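Side-chain contacts in CG8862 (Drosophila melanogaster, PDB 3ISM), which probably cuts DNA and RNA as a magnesium-dependent mitochondrial endonuclease (EndoG), crystallised here with its protein inhibitor EndoGI: residues H32-S37 and Y120-A125; Y39-D44 and R48-V53; S71-K76 and L110-C115; N89-R94 and N182-P187. One frame throughout, in Å; residues are numbered along the deposited sequence.

Contact 1: residues H32-S37 and Y120-A125; sequences HVRSHS and YLSNMA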
loop_
_atom_site.group_PDB
_atom_site.type_symbol
_atom_site.label_atom_id
_atom_site.label_comp_id
_atom_site.label_asym_id
_atom_site.label_seq_id
_atom_site.Cartn_x
_atom_site.Cartn_y
_atom_site.Cartn_z
ATOM N N HIS B 32 -12.205 -3.610 -6.168
ATOM C CA HIS B 32 -12.211 -4.963 -6.715
ATOM C C HIS B 32 -13.034 -5.902 -5.815
ATOM O O HIS B 32 -12.528 -6.925 -5.319
ATOM C CB HIS B 32 -10.758 -5.441 -6.848
ATOM C CG HIS B 32 -10.518 -6.347 -8.008
ATOM N ND1 HIS B 32 -10.457 -5.889 -9.310
ATOM C CD2 HIS B 32 -10.314 -7.683 -8.065
ATOM C CE1 HIS B 32 -10.244 -6.912 -10.118
ATOM N NE2 HIS B 32 -10.131 -8.007 -9.386
ATOM N N VAL B 33 -14.293 -5.527 -5.599
ATOM C CA VAL B 33 -15.177 -6.232 -4.658
ATOM C C VAL B 33 -15.838 -7.421 -5.335
ATOM O O VAL B 33 -16.464 -7.277 -6.395
ATOM C CB VAL B 33 -16.261 -5.306 -4.042
ATOM C CG1 VAL B 33 -17.257 -6.121 -3.202
ATOM C CG2 VAL B 33 -15.620 -4.228 -3.175
ATOM N N ARG B 34 -15.683 -8.590 -4.717
ATOM C CA ARG B 34 -16.197 -9.833 -5.274
ATOM C C ARG B 34 -17.046 -10.579 -4.256
ATOM O O ARG B 34 -16.739 -10.599 -3.069
ATOM C CB ARG B 34 -15.045 -10.722 -5.739
ATOM C CG ARG B 34 -14.440 -10.322 -7.093
ATOM C CD ARG B 34 -13.233 -11.184 -7.460
ATOM N NE ARG B 34 -13.592 -12.591 -7.627
ATOM C CZ ARG B 34 -13.359 -13.546 -6.726
ATOM N NH1 ARG B 34 -12.747 -13.261 -5.583
ATOM N NH2 ARG B 34 -13.728 -14.797 -6.976
ATOM N N SER B 35 -18.121 -11.191 -4.729
ATOM C CA SER B 35 -19.055 -11.891 -3.857
ATOM C C SER B 35 -18.941 -13.395 -4.034
ATOM O O SER B 35 -18.908 -13.881 -5.156
ATOM C CB SER B 35 -20.492 -11.454 -4.163
ATOM O OG SER B 35 -20.620 -10.043 -4.162
ATOM N N HIS B 36 -18.883 -14.116 -2.927
ATOM C CA HIS B 36 -19.032 -15.553 -2.966
ATOM C C HIS B 36 -20.409 -15.865 -2.382
ATOM O O HIS B 36 -21.194 -14.951 -2.099
ATOM C CB HIS B 36 -17.875 -16.252 -2.237
ATOM C CG HIS B 36 -16.557 -16.064 -2.919
ATOM N ND1 HIS B 36 -16.114 -16.897 -3.926
ATOM C CD2 HIS B 36 -15.616 -15.097 -2.789
ATOM C CE1 HIS B 36 -14.943 -16.470 -4.366
ATOM N NE2 HIS B 36 -14.622 -15.374 -3.698
ATOM N N SER B 37 -20.713 -17.145 -2.238
ATOM C CA SER B 37 -21.997 -17.578 -1.728
ATOM C C SER B 37 -22.299 -17.160 -0.291
ATOM O O SER B 37 -23.467 -17.019 0.066
ATOM C CB SER B 37 -22.123 -19.090 -1.845
ATOM O OG SER B 37 -21.834 -19.526 -3.164
ATOM N N TYR B 120 -10.139 -20.473 -2.075
ATOM C CA TYR B 120 -9.509 -19.727 -3.160
ATOM C C TYR B 120 -8.342 -18.954 -2.587
ATOM O O TYR B 120 -8.475 -18.328 -1.525
ATOM C CB TYR B 120 -10.480 -18.762 -3.837
ATOM C CG TYR B 120 -11.464 -19.432 -4.752
ATOM C CD1 TYR B 120 -11.041 -20.053 -5.921
ATOM C CD2 TYR B 120 -12.826 -19.446 -4.447
ATOM C CE1 TYR B 120 -11.954 -20.683 -6.771
ATOM C CE2 TYR B 120 -13.745 -20.060 -5.290
ATOM C CZ TYR B 120 -13.301 -20.672 -6.451
ATOM O OH TYR B 120 -14.206 -21.291 -7.291
ATOM N N LEU B 121 -7.208 -18.991 -3.284
ATOM C CA LEU B 121 -6.029 -18.247 -2.862
ATOM C C LEU B 121 -6.236 -16.730 -2.776
ATOM O O LEU B 121 -5.439 -16.039 -2.148
ATOM C CB LEU B 121 -4.834 -18.557 -3.767
ATOM C CG LEU B 121 -4.345 -19.998 -3.608
ATOM C CD1 LEU B 121 -3.406 -20.364 -4.745
ATOM C CD2 LEU B 121 -3.672 -20.188 -2.241
ATOM N N SER B 122 -7.292 -16.215 -3.406
ATOM C CA SER B 122 -7.630 -14.804 -3.245
ATOM C C SER B 122 -8.173 -14.476 -1.857
ATOM O O SER B 122 -8.234 -13.307 -1.488
ATOM C CB SER B 122 -8.604 -14.341 -4.320
ATOM O OG SER B 122 -9.753 -15.145 -4.334
ATOM N N ASN B 123 -8.559 -15.510 -1.100
ATOM C CA ASN B 123 -9.022 -15.348 0.282
ATOM C C ASN B 123 -7.859 -15.534 1.267
ATOM O O ASN B 123 -8.049 -15.487 2.478
ATOM C CB ASN B 123 -10.201 -16.299 0.583
ATOM C CG ASN B 123 -10.759 -16.148 2.030
ATOM O OD1 ASN B 123 -11.014 -15.038 2.511
ATOM N ND2 ASN B 123 -10.950 -17.285 2.710
ATOM N N MET B 124 -6.646 -15.716 0.735
ATOM C CA MET B 124 -5.480 -16.041 1.562
ATOM C C MET B 124 -4.506 -14.896 1.708
ATOM O O MET B 124 -4.351 -14.076 0.799
ATOM C CB MET B 124 -4.714 -17.244 0.988
ATOM C CG MET B 124 -5.552 -18.483 0.798
ATOM S SD MET B 124 -6.105 -19.134 2.372
ATOM C CE MET B 124 -7.603 -19.925 1.845
ATOM N N ALA B 125 -3.837 -14.858 2.858
ATOM C CA ALA B 125 -2.651 -14.025 3.054
ATOM C C ALA B 125 -1.610 -14.818 3.827
ATOM O O ALA B 125 -1.964 -15.702 4.625
ATOM C CB ALA B 125 -2.980 -12.708 3.782
#
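Ser122 OG and Arg34 converge on one acceptor outside the two segments, OD2 of Asp78. Ser122 OG hydrogen-bonds Asp78 OD2. In the conformer described, Arg34 NH2 forms a salt bridge to Asp78 OD2. The two side chains themselves only come near, with Arg34 NH1 3.8 Å from Ser122 OG. The contact joins edge strand 33-35 of the large mixed sheet to the turn that leads into strand 124-127. That strand pairs with strand 98-101, which carries the predicted catalytic His101 of the His-Me finger fold. CG of His36 lies anti to the carbonyl carbon (chi1 -66°), which turns the ring toward Tyr120. CE1 of His36 lies 3.7 Å from Tyr120 CD2. The planes are 29° apart but slid past each other, so the rings barely overlap. Tyr120 has a cation-pi partner in Lys76. With an alanine at His36, Tyr39 would probably lose the ring that stacks on it, and a gap would open beside Tyr120 CD2. In the 3-10 turn, Asn123 N donates to Tyr120 O at 2.9 Å.

Contact 2: residues Y39-D44 and R48-V53; sequences YVLSYD and RVPHWV
Ser42 chi1 of 166° turns OG away from the backbone N, while Trp52 CG sits between its own N and carbonyl carbon (chi1 53°), which lays the indole against the serine. Ser42 CB lies over one indole face, 3.4 Å from the centre of the five-membered ring, a CH-pi contact. A water donates to Ser42 OG at 2.7 Å and accepts from Trp52 NE1. Val40 CG1 touches Trp52 CZ3, 4.0 Å away. Were the indole of Trp52 cut back to an alanine, the water is likely to lose its NE1 donor and Ser42 CB its cover. Asp44 CB sits over the centre of the His51 ring, and the carboxylate stacks on that ring with planes 12° apart. Asn47 ND2 hydrogen-bonds Asp44 OD2. Asp31 is hydrogen-bonded twice, at O by Ser42 OG and at OD2 by His51 NE2. Ser42 N donates to Trp52 O at 2.9 Å. His51 and Trp52 both face Ser42, while Arg48 and Val49 face Asp44: an antiparallel hairpin with a classic and a G1 beta bulge.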
loop_
_atom_site.group_PDB
_atom_site.type_symbol
_atom_site.label_atom_id
_atom_site.label_comp_id
_atom_site.label_asym_id
_atom_site.label_seq_id
_atom_site.Cartn_x
_atom_site.Cartn_y
_atom_site.Cartn_z
ATOM N N TYR B 39 -19.657 -15.114 1.730
ATOM C CA TYR B 39 -18.812 -14.001 2.175
ATOM C C TYR B 39 -18.555 -13.018 1.041
ATOM O O TYR B 39 -18.842 -13.315 -0.121
ATOM C CB TYR B 39 -17.503 -14.476 2.828
ATOM C CG TYR B 39 -16.455 -15.105 1.919
ATOM C CD1 TYR B 39 -15.306 -14.403 1.572
ATOM C CD2 TYR B 39 -16.582 -16.414 1.461
ATOM C CE1 TYR B 39 -14.330 -14.975 0.777
ATOM C CE2 TYR B 39 -15.602 -16.995 0.667
ATOM C CZ TYR B 39 -14.484 -16.274 0.331
ATOM O OH TYR B 39 -13.498 -16.832 -0.466
ATOM N N VAL B 40 -18.056 -11.841 1.397
ATOM C CA VAL B 40 -17.732 -10.801 0.423
ATOM C C VAL B 40 -16.238 -10.482 0.529
ATOM O O VAL B 40 -15.681 -10.474 1.624
ATOM C CB VAL B 40 -18.612 -9.528 0.617
ATOM C CG1 VAL B 40 -18.279 -8.463 -0.419
ATOM C CG2 VAL B 40 -20.098 -9.883 0.522
ATOM N N LEU B 41 -15.596 -10.247 -0.609
ATOM C CA LEU B 41 -14.152 -10.053 -0.654
ATOM C C LEU B 41 -13.766 -8.836 -1.484
ATOM O O LEU B 41 -14.211 -8.701 -2.614
ATOM C CB LEU B 41 -13.491 -11.306 -1.234
ATOM C CG LEU B 41 -11.964 -11.321 -1.402
ATOM C CD1 LEU B 41 -11.427 -12.604 -0.788
ATOM C CD2 LEU B 41 -11.566 -11.251 -2.849
ATOM N N SER B 42 -12.924 -7.967 -0.925
ATOM C CA SER B 42 -12.284 -6.911 -1.694
ATOM C C SER B 42 -10.834 -7.337 -1.886
ATOM O O SER B 42 -10.141 -7.614 -0.910
ATOM C CB SER B 42 -12.376 -5.581 -0.962
ATOM O OG SER B 42 -11.503 -4.591 -1.494
ATOM N N TYR B 43 -10.403 -7.447 -3.148
ATOM C CA TYR B 43 -9.084 -8.005 -3.460
ATOM C C TYR B 43 -8.070 -6.901 -3.746
ATOM O O TYR B 43 -8.348 -5.969 -4.524
ATOM C CB TYR B 43 -9.155 -8.941 -4.670
ATOM C CG TYR B 43 -7.892 -9.749 -4.884
ATOM C CD1 TYR B 43 -7.476 -10.697 -3.935
ATOM C CD2 TYR B 43 -7.099 -9.558 -6.018
ATOM C CE1 TYR B 43 -6.304 -11.447 -4.131
ATOM C CE2 TYR B 43 -5.926 -10.298 -6.224
ATOM C CZ TYR B 43 -5.544 -11.246 -5.272
ATOM O OH TYR B 43 -4.409 -12.003 -5.467
ATOM N N ASP B 44 -6.905 -7.014 -3.124
ATOM C CA ASP B 44 -5.819 -6.056 -3.337
ATOM C C ASP B 44 -4.890 -6.633 -4.409
ATOM O O ASP B 44 -4.050 -7.484 -4.112
ATOM C CB ASP B 44 -5.079 -5.821 -2.014
ATOM C CG ASP B 44 -3.991 -4.762 -2.112
ATOM O OD1 ASP B 44 -3.684 -4.317 -3.235
ATOM O OD2 ASP B 44 -3.454 -4.359 -1.051
ATOM N N ARG B 48 -1.639 -8.899 -3.783
ATOM C CA ARG B 48 -2.020 -10.292 -4.072
ATOM C C ARG B 48 -2.670 -10.998 -2.862
ATOM O O ARG B 48 -2.508 -12.214 -2.693
ATOM C CB ARG B 48 -0.845 -11.100 -4.657
ATOM C CG ARG B 48 -0.521 -10.844 -6.148
ATOM C CD ARG B 48 0.096 -9.492 -6.371
ATOM N NE ARG B 48 1.209 -9.471 -7.325
ATOM C CZ ARG B 48 1.417 -8.489 -8.205
ATOM N NH1 ARG B 48 0.570 -7.472 -8.286
ATOM N NH2 ARG B 48 2.468 -8.529 -9.022
ATOM N N VAL B 49 -3.394 -10.213 -2.045
ATOM C CA VAL B 49 -4.157 -10.681 -0.869
ATOM C C VAL B 49 -5.430 -9.817 -0.771
ATOM O O VAL B 49 -5.559 -8.847 -1.501
ATOM C CB VAL B 49 -3.340 -10.537 0.463
ATOM C CG1 VAL B 49 -2.030 -11.303 0.390
ATOM C CG2 VAL B 49 -3.061 -9.079 0.800
ATOM N N PRO B 50 -6.395 -10.183 0.107
ATOM C CA PRO B 50 -7.526 -9.257 0.241
ATOM C C PRO B 50 -7.152 -7.878 0.818
ATOM O O PRO B 50 -6.194 -7.768 1.566
ATOM C CB PRO B 50 -8.453 -9.978 1.239
ATOM C CG PRO B 50 -8.071 -11.409 1.168
ATOM C CD PRO B 50 -6.582 -11.402 0.923
ATOM N N HIS B 51 -7.898 -6.842 0.456
ATOM C CA HIS B 51 -7.973 -5.659 1.319
ATOM C C HIS B 51 -8.767 -6.050 2.573
ATOM O O HIS B 51 -8.383 -5.711 3.668
ATOM C CB HIS B 51 -8.715 -4.510 0.649
ATOM C CG HIS B 51 -7.968 -3.858 -0.477
ATOM N ND1 HIS B 51 -6.815 -3.128 -0.285
ATOM C CD2 HIS B 51 -8.254 -3.770 -1.804
ATOM C CE1 HIS B 51 -6.412 -2.628 -1.445
ATOM N NE2 HIS B 51 -7.265 -3.012 -2.384
ATOM N N TRP B 52 -9.900 -6.723 2.378
ATOM C CA TRP B 52 -10.795 -7.117 3.471
ATOM C C TRP B 52 -11.729 -8.232 3.010
ATOM O O TRP B 52 -11.930 -8.442 1.795
ATOM C CB TRP B 52 -11.628 -5.925 4.010
ATOM C CG TRP B 52 -12.415 -5.135 2.975
ATOM C CD1 TRP B 52 -12.027 -3.979 2.368
ATOM C CD2 TRP B 52 -13.731 -5.423 2.468
ATOM N NE1 TRP B 52 -12.997 -3.540 1.492
ATOM C CE2 TRP B 52 -14.055 -4.408 1.537
ATOM C CE3 TRP B 52 -14.654 -6.444 2.692
ATOM C CZ2 TRP B 52 -15.264 -4.391 0.832
ATOM C CZ3 TRP B 52 -15.870 -6.423 1.983
ATOM C CH2 TRP B 52 -16.148 -5.413 1.062
ATOM N N VAL B 53 -12.269 -8.975 3.977
ATOM C CA VAL B 53 -13.424 -9.813 3.703
ATOM C C VAL B 53 -14.523 -9.443 4.715
ATOM O O VAL B 53 -14.230 -8.873 5.780
ATOM C CB VAL B 53 -13.109 -11.327 3.796
ATOM C CG1 VAL B 53 -12.058 -11.739 2.794
ATOM C CG2 VAL B 53 -12.683 -11.706 5.217
HETATM O O HOH W 1 -11.814 -2.017 -0.667
HETATM O O HOH W 2 -4.075 -5.719 1.417
#

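Contact 3: residues S71-K76 and L110-C115; sequences SKCDFK and LHQKHC
Cys73 and Cys115 mark the closer of two backbone approaches, with CA atoms 7.8 Å apart; Lys72 CA and Gln112 CA are 8.7 Å apart. Residues 71-76 leave a short 3-10 segment and pass as a loop beside the first turn of helix 112-116. Cys73 SG lies 4.1 Å from Cys115 SG. The sulfurs touch but are too far apart for a disulfide. The Gln112 chain bends at chi2 (62°) and brings NE2 to 3.6 Å from Cys73 SG and alongside Lys72 CB. The helix start has its own N-cap, His111, whose ND1 accepts from Lys113 N at 3.3 Å, with the donor tilted 21° from the ring plane. The Gln112 amide is held at both ends, OE1 by Asp69 N and NE2 by Asp116 OD1. These bonds would fix its rotation and keep the nitrogen turned to the sulfur. On the loop, Phe75 meets Tyr331 of the CG4930 inhibitor chain edge to face.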
loop_
_atom_site.group_PDB
_atom_site.type_symbol
_atom_site.label_atom_id
_atom_site.label_comp_id
_atom_site.label_asym_id
_atom_site.label_seq_id
_atom_site.Cartn_x
_atom_site.Cartn_y
_atom_site.Cartn_z
ATOM N N SER B 71 -12.200 -31.810 4.412
ATOM C CA SER B 71 -11.122 -32.610 3.830
ATOM C C SER B 71 -11.227 -32.689 2.305
ATOM O O SER B 71 -10.265 -33.070 1.627
ATOM C CB SER B 71 -11.095 -34.021 4.443
ATOM O OG SER B 71 -12.062 -34.884 3.848
ATOM N N LYS B 72 -12.391 -32.327 1.768
ATOM C CA LYS B 72 -12.580 -32.296 0.314
ATOM C C LYS B 72 -12.095 -30.984 -0.292
ATOM O O LYS B 72 -12.141 -30.814 -1.510
ATOM C CB LYS B 72 -14.047 -32.560 -0.068
ATOM C CG LYS B 72 -14.639 -33.865 0.515
ATOM C CD LYS B 72 -15.501 -34.589 -0.510
ATOM C CE LYS B 72 -16.309 -35.724 0.106
ATOM N NZ LYS B 72 -17.725 -35.344 0.389
ATOM N N CYS B 73 -11.618 -30.070 0.559
ATOM C CA CYS B 73 -11.219 -28.722 0.136
ATOM C C CYS B 73 -9.719 -28.532 -0.023
ATOM O O CYS B 73 -8.946 -28.852 0.884
ATOM C CB CYS B 73 -11.692 -27.699 1.155
ATOM S SG CYS B 73 -13.400 -27.809 1.584
ATOM N N ASP B 74 -9.324 -27.953 -1.155
ATOM C CA ASP B 74 -7.918 -27.686 -1.441
ATOM C C ASP B 74 -7.692 -26.228 -1.832
ATOM O O ASP B 74 -8.584 -25.573 -2.382
ATOM C CB ASP B 74 -7.403 -28.599 -2.555
ATOM C CG ASP B 74 -7.594 -30.069 -2.239
ATOM O OD1 ASP B 74 -7.016 -30.546 -1.230
ATOM O OD2 ASP B 74 -8.320 -30.744 -3.007
ATOM N N PHE B 75 -6.489 -25.742 -1.549
ATOM C CA PHE B 75 -6.090 -24.386 -1.879
ATOM C C PHE B 75 -5.900 -24.288 -3.393
ATOM O O PHE B 75 -5.169 -25.081 -3.988
ATOM C CB PHE B 75 -4.799 -24.028 -1.144
ATOM C CG PHE B 75 -4.923 -24.036 0.365
ATOM C CD1 PHE B 75 -5.410 -22.931 1.039
ATOM C CD2 PHE B 75 -4.534 -25.141 1.103
ATOM C CE1 PHE B 75 -5.516 -22.925 2.419
ATOM C CE2 PHE B 75 -4.639 -25.145 2.484
ATOM C CZ PHE B 75 -5.130 -24.034 3.145
ATOM N N LYS B 76 -6.582 -23.335 -4.015
ATOM C CA LYS B 76 -6.604 -23.246 -5.476
ATOM C C LYS B 76 -6.586 -21.811 -5.956
ATOM O O LYS B 76 -7.127 -20.924 -5.278
ATOM C CB LYS B 76 -7.825 -23.979 -6.037
ATOM C CG LYS B 76 -9.177 -23.491 -5.525
ATOM C CD LYS B 76 -10.153 -24.674 -5.347
ATOM C CE LYS B 76 -11.488 -24.250 -4.683
ATOM N NZ LYS B 76 -11.340 -23.125 -3.710
ATOM N N LEU B 110 -23.001 -23.968 6.152
ATOM C CA LEU B 110 -24.339 -24.230 5.638
ATOM C C LEU B 110 -24.311 -25.251 4.499
ATOM O O LEU B 110 -25.225 -26.063 4.360
ATOM C CB LEU B 110 -25.003 -22.934 5.174
ATOM C CG LEU B 110 -25.384 -21.936 6.271
ATOM C CD1 LEU B 110 -25.859 -20.629 5.651
ATOM C CD2 LEU B 110 -26.441 -22.542 7.217
ATOM N N HIS B 111 -23.252 -25.204 3.691
ATOM C CA HIS B 111 -23.128 -26.096 2.542
ATOM C C HIS B 111 -21.663 -26.292 2.178
ATOM O O HIS B 111 -20.840 -25.405 2.413
ATOM C CB HIS B 111 -23.887 -25.531 1.338
ATOM C CG HIS B 111 -24.157 -26.544 0.268
ATOM N ND1 HIS B 111 -23.289 -26.771 -0.782
ATOM C CD2 HIS B 111 -25.196 -27.398 0.090
ATOM C CE1 HIS B 111 -23.785 -27.716 -1.562
ATOM N NE2 HIS B 111 -24.939 -28.116 -1.054
ATOM N N GLN B 112 -21.352 -27.455 1.607
ATOM C CA GLN B 112 -20.007 -27.791 1.140
ATOM C C GLN B 112 -19.360 -26.673 0.322
ATOM O O GLN B 112 -18.234 -26.269 0.606
ATOM C CB GLN B 112 -20.039 -29.087 0.314
ATOM C CG GLN B 112 -18.668 -29.567 -0.145
ATOM C CD GLN B 112 -17.769 -29.904 1.021
ATOM O OE1 GLN B 112 -18.180 -30.594 1.943
ATOM N NE2 GLN B 112 -16.544 -29.411 0.992
ATOM N N LYS B 113 -20.087 -26.167 -0.671
ATOM C CA LYS B 113 -19.570 -25.131 -1.577
ATOM C C LYS B 113 -19.244 -23.801 -0.883
ATOM O O LYS B 113 -18.307 -23.095 -1.281
ATOM C CB LYS B 113 -20.528 -24.933 -2.761
ATOM C CG LYS B 113 -20.133 -23.803 -3.692
ATOM C CD LYS B 113 -20.259 -24.165 -5.160
ATOM C CE LYS B 113 -19.350 -23.236 -5.993
ATOM N NZ LYS B 113 -19.522 -23.446 -7.473
ATOM N N HIS B 114 -19.999 -23.475 0.163
ATOM C CA HIS B 114 -19.751 -22.271 0.963
ATOM C C HIS B 114 -18.356 -22.330 1.573
ATOM O O HIS B 114 -17.637 -21.333 1.598
ATOM C CB HIS B 114 -20.792 -22.143 2.084
ATOM C CG HIS B 114 -22.158 -21.755 1.608
ATOM N ND1 HIS B 114 -23.181 -21.437 2.473
ATOM C CD2 HIS B 114 -22.669 -21.625 0.362
ATOM C CE1 HIS B 114 -24.267 -21.144 1.783
ATOM N NE2 HIS B 114 -23.979 -21.241 0.499
ATOM N N CYS B 115 -18.011 -23.520 2.066
ATOM C CA CYS B 115 -16.721 -23.826 2.665
ATOM C C CYS B 115 -15.632 -23.909 1.590
ATOM O O CYS B 115 -14.555 -23.320 1.746
ATOM C CB CYS B 115 -16.823 -25.155 3.432
ATOM S SG CYS B 115 -15.357 -25.581 4.403
#

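Contact 4: residues N89-R94 and N182-P187; sequences NTDYRR and NTVAVP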
loop_
_atom_site.group_PDB
_atom_site.type_symbol
_atom_site.label_atom_id
_atom_site.label_comp_id
_atom_site.label_asym_id
_atom_site.label_seq_id
_atom_site.Cartn_x
_atom_site.Cartn_y
_atom_site.Cartn_z
ATOM N N ASN B 89 -0.163 -21.333 -5.441
ATOM C CA ASN B 89 0.466 -22.247 -4.479
ATOM C C ASN B 89 1.999 -22.190 -4.519
ATOM O O ASN B 89 2.635 -22.222 -3.465
ATOM C CB ASN B 89 -0.047 -23.687 -4.645
ATOM C CG ASN B 89 -1.436 -23.878 -4.056
ATOM O OD1 ASN B 89 -1.780 -23.284 -3.032
ATOM N ND2 ASN B 89 -2.246 -24.704 -4.707
ATOM N N THR B 90 2.573 -22.036 -5.717
ATOM C CA THR B 90 4.030 -21.848 -5.871
ATOM C C THR B 90 4.611 -20.698 -5.041
ATOM O O THR B 90 5.741 -20.791 -4.565
ATOM C CB THR B 90 4.475 -21.662 -7.352
ATOM O OG1 THR B 90 3.773 -20.559 -7.951
ATOM C CG2 THR B 90 4.242 -22.916 -8.154
ATOM N N ASP B 91 3.835 -19.633 -4.845
ATOM C CA ASP B 91 4.283 -18.471 -4.063
ATOM C C ASP B 91 4.476 -18.760 -2.574
ATOM O O ASP B 91 5.353 -18.179 -1.931
ATOM C CB ASP B 91 3.291 -17.318 -4.206
ATOM C CG ASP B 91 3.199 -16.787 -5.637
ATOM O OD1 ASP B 91 4.258 -16.511 -6.235
ATOM O OD2 ASP B 91 2.060 -16.623 -6.139
ATOM N N TYR B 92 3.636 -19.648 -2.047
ATOM C CA TYR B 92 3.574 -19.976 -0.617
ATOM C C TYR B 92 4.451 -21.160 -0.244
ATOM O O TYR B 92 4.842 -21.291 0.925
ATOM C CB TYR B 92 2.141 -20.344 -0.230
ATOM C CG TYR B 92 1.223 -19.169 -0.075
ATOM C CD1 TYR B 92 0.499 -18.677 -1.160
ATOM C CD2 TYR B 92 1.083 -18.534 1.154
ATOM C CE1 TYR B 92 -0.358 -17.579 -1.018
ATOM C CE2 TYR B 92 0.228 -17.444 1.303
ATOM C CZ TYR B 92 -0.481 -16.974 0.211
ATOM O OH TYR B 92 -1.319 -15.899 0.362
ATOM N N ARG B 93 4.712 -22.037 -1.218
ATOM C CA ARG B 93 5.476 -23.263 -0.977
ATOM C C ARG B 93 6.859 -22.937 -0.463
ATOM O O ARG B 93 7.618 -22.215 -1.115
ATOM C CB ARG B 93 5.598 -24.119 -2.243
ATOM C CG ARG B 93 6.208 -25.506 -1.979
ATOM C CD ARG B 93 6.842 -26.089 -3.229
ATOM N NE ARG B 93 7.590 -27.322 -2.958
ATOM C CZ ARG B 93 8.921 -27.417 -2.969
ATOM N NH1 ARG B 93 9.668 -26.350 -3.244
ATOM N NH2 ARG B 93 9.511 -28.584 -2.715
ATOM N N ARG B 94 7.154 -23.465 0.724
ATOM C CA ARG B 94 8.444 -23.313 1.398
ATOM C C ARG B 94 8.840 -21.851 1.614
ATOM O O ARG B 94 10.025 -21.500 1.627
ATOM C CB ARG B 94 9.531 -24.135 0.690
ATOM C CG ARG B 94 9.338 -25.649 0.888
ATOM C CD ARG B 94 10.436 -26.495 0.245
ATOM N NE ARG B 94 10.178 -27.919 0.472
ATOM C CZ ARG B 94 11.076 -28.891 0.327
ATOM N NH1 ARG B 94 12.321 -28.612 -0.046
ATOM N NH2 ARG B 94 10.731 -30.151 0.561
ATOM N N ASN B 182 5.172 -14.077 -7.726
ATOM C CA ASN B 182 4.051 -13.139 -7.767
ATOM C C ASN B 182 4.093 -12.081 -6.678
ATOM O O ASN B 182 3.170 -11.307 -6.547
ATOM C CB ASN B 182 2.713 -13.875 -7.804
ATOM C CG ASN B 182 2.561 -14.731 -9.067
ATOM O OD1 ASN B 182 2.759 -14.238 -10.171
ATOM N ND2 ASN B 182 2.237 -16.010 -8.900
ATOM N N THR B 183 5.193 -12.037 -5.929
ATOM C CA THR B 183 5.395 -11.048 -4.872
ATOM C C THR B 183 4.162 -10.857 -3.994
ATOM O O THR B 183 3.604 -9.772 -3.904
ATOM C CB THR B 183 5.908 -9.694 -5.426
ATOM O OG1 THR B 183 4.887 -9.083 -6.210
ATOM C CG2 THR B 183 7.158 -9.896 -6.318
ATOM N N VAL B 184 3.739 -11.936 -3.346
ATOM C CA VAL B 184 2.598 -11.878 -2.431
ATOM C C VAL B 184 3.050 -11.197 -1.126
ATOM O O VAL B 184 4.029 -11.617 -0.514
ATOM C CB VAL B 184 2.003 -13.287 -2.189
ATOM C CG1 VAL B 184 0.770 -13.234 -1.232
ATOM C CG2 VAL B 184 1.601 -13.900 -3.510
ATOM N N ALA B 185 2.355 -10.124 -0.735
ATOM C CA ALA B 185 2.728 -9.366 0.452
ATOM C C ALA B 185 2.496 -10.145 1.749
ATOM O O ALA B 185 1.484 -10.838 1.893
ATOM C CB ALA B 185 1.969 -8.067 0.498
ATOM N N VAL B 186 3.437 -10.025 2.681
ATOM C CA VAL B 186 3.289 -10.582 4.020
ATOM C C VAL B 186 2.912 -9.444 4.972
ATOM O O VAL B 186 3.756 -8.617 5.351
ATOM C CB VAL B 186 4.560 -11.302 4.517
ATOM C CG1 VAL B 186 4.312 -11.892 5.916
ATOM C CG2 VAL B 186 5.015 -12.421 3.517
ATOM N N PRO B 187 1.631 -9.381 5.340
ATOM C CA PRO B 187 1.156 -8.312 6.224
ATOM C C PRO B 187 1.840 -8.320 7.595
ATOM O O PRO B 187 2.246 -9.380 8.087
ATOM C CB PRO B 187 -0.347 -8.605 6.336
ATOM C CG PRO B 187 -0.672 -9.392 5.046
ATOM C CD PRO B 187 0.535 -10.275 4.911
#
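Asp91 takes two hydrogen bonds from Asn182, one on each carboxylate oxygen. Asn182 ND2 donates to Asp91 OD2 at 2.8 Å, through the syn lone pair and almost in the amide plane, with carboxylate and amide planes 76° apart. The backbone Asn182 N donates to Asp91 OD1 at 3.0 Å, also on the syn side but 34° out of the carboxylate plane. With chi1 at -63°, CG of Asn182 lies beside its own backbone N, which brings both donors to one carboxylate. The Asn182 O accepts from Arg48 NE of the neighbouring hairpin. Next to the polar pair, Val184 splits its methyls: CG2 lies 3.8 Å from Asp91 OD2, and CG1 lies 3.7 Å from Tyr92 OH. Phe286 of the CG4930 chain packs on Tyr92. The contact thus ties the weakly bonded helix 89-92 to edge strand 184-185 of the three-stranded sheet. Gln88 N adds a third N-H to the carboxylate, at OD2, so the buried Asp91 probably keeps its negative charge.

In the fold
From the N terminus, the chain first lays down strand 33-35, whose partner in contact 1, residues 120-125, comes much later. Contact 2 then closes a tight hairpin, 39-44 with 48-53, next to that strand in the large sheet. Further on, the loop 71-76 meets helix 112-116 in contact 3. Contact 1 closes soon afterwards, so contacts 2 and 3 both nest inside its loop. Contact 4 opens at 89-94 and closes only at 182-187. It therefore crosses contacts 1 and 3, but follows contact 2 in series. Contacts 1 and 2 share the edge of the large sheet. Contact 4 carries the tie across to the three-stranded sheet.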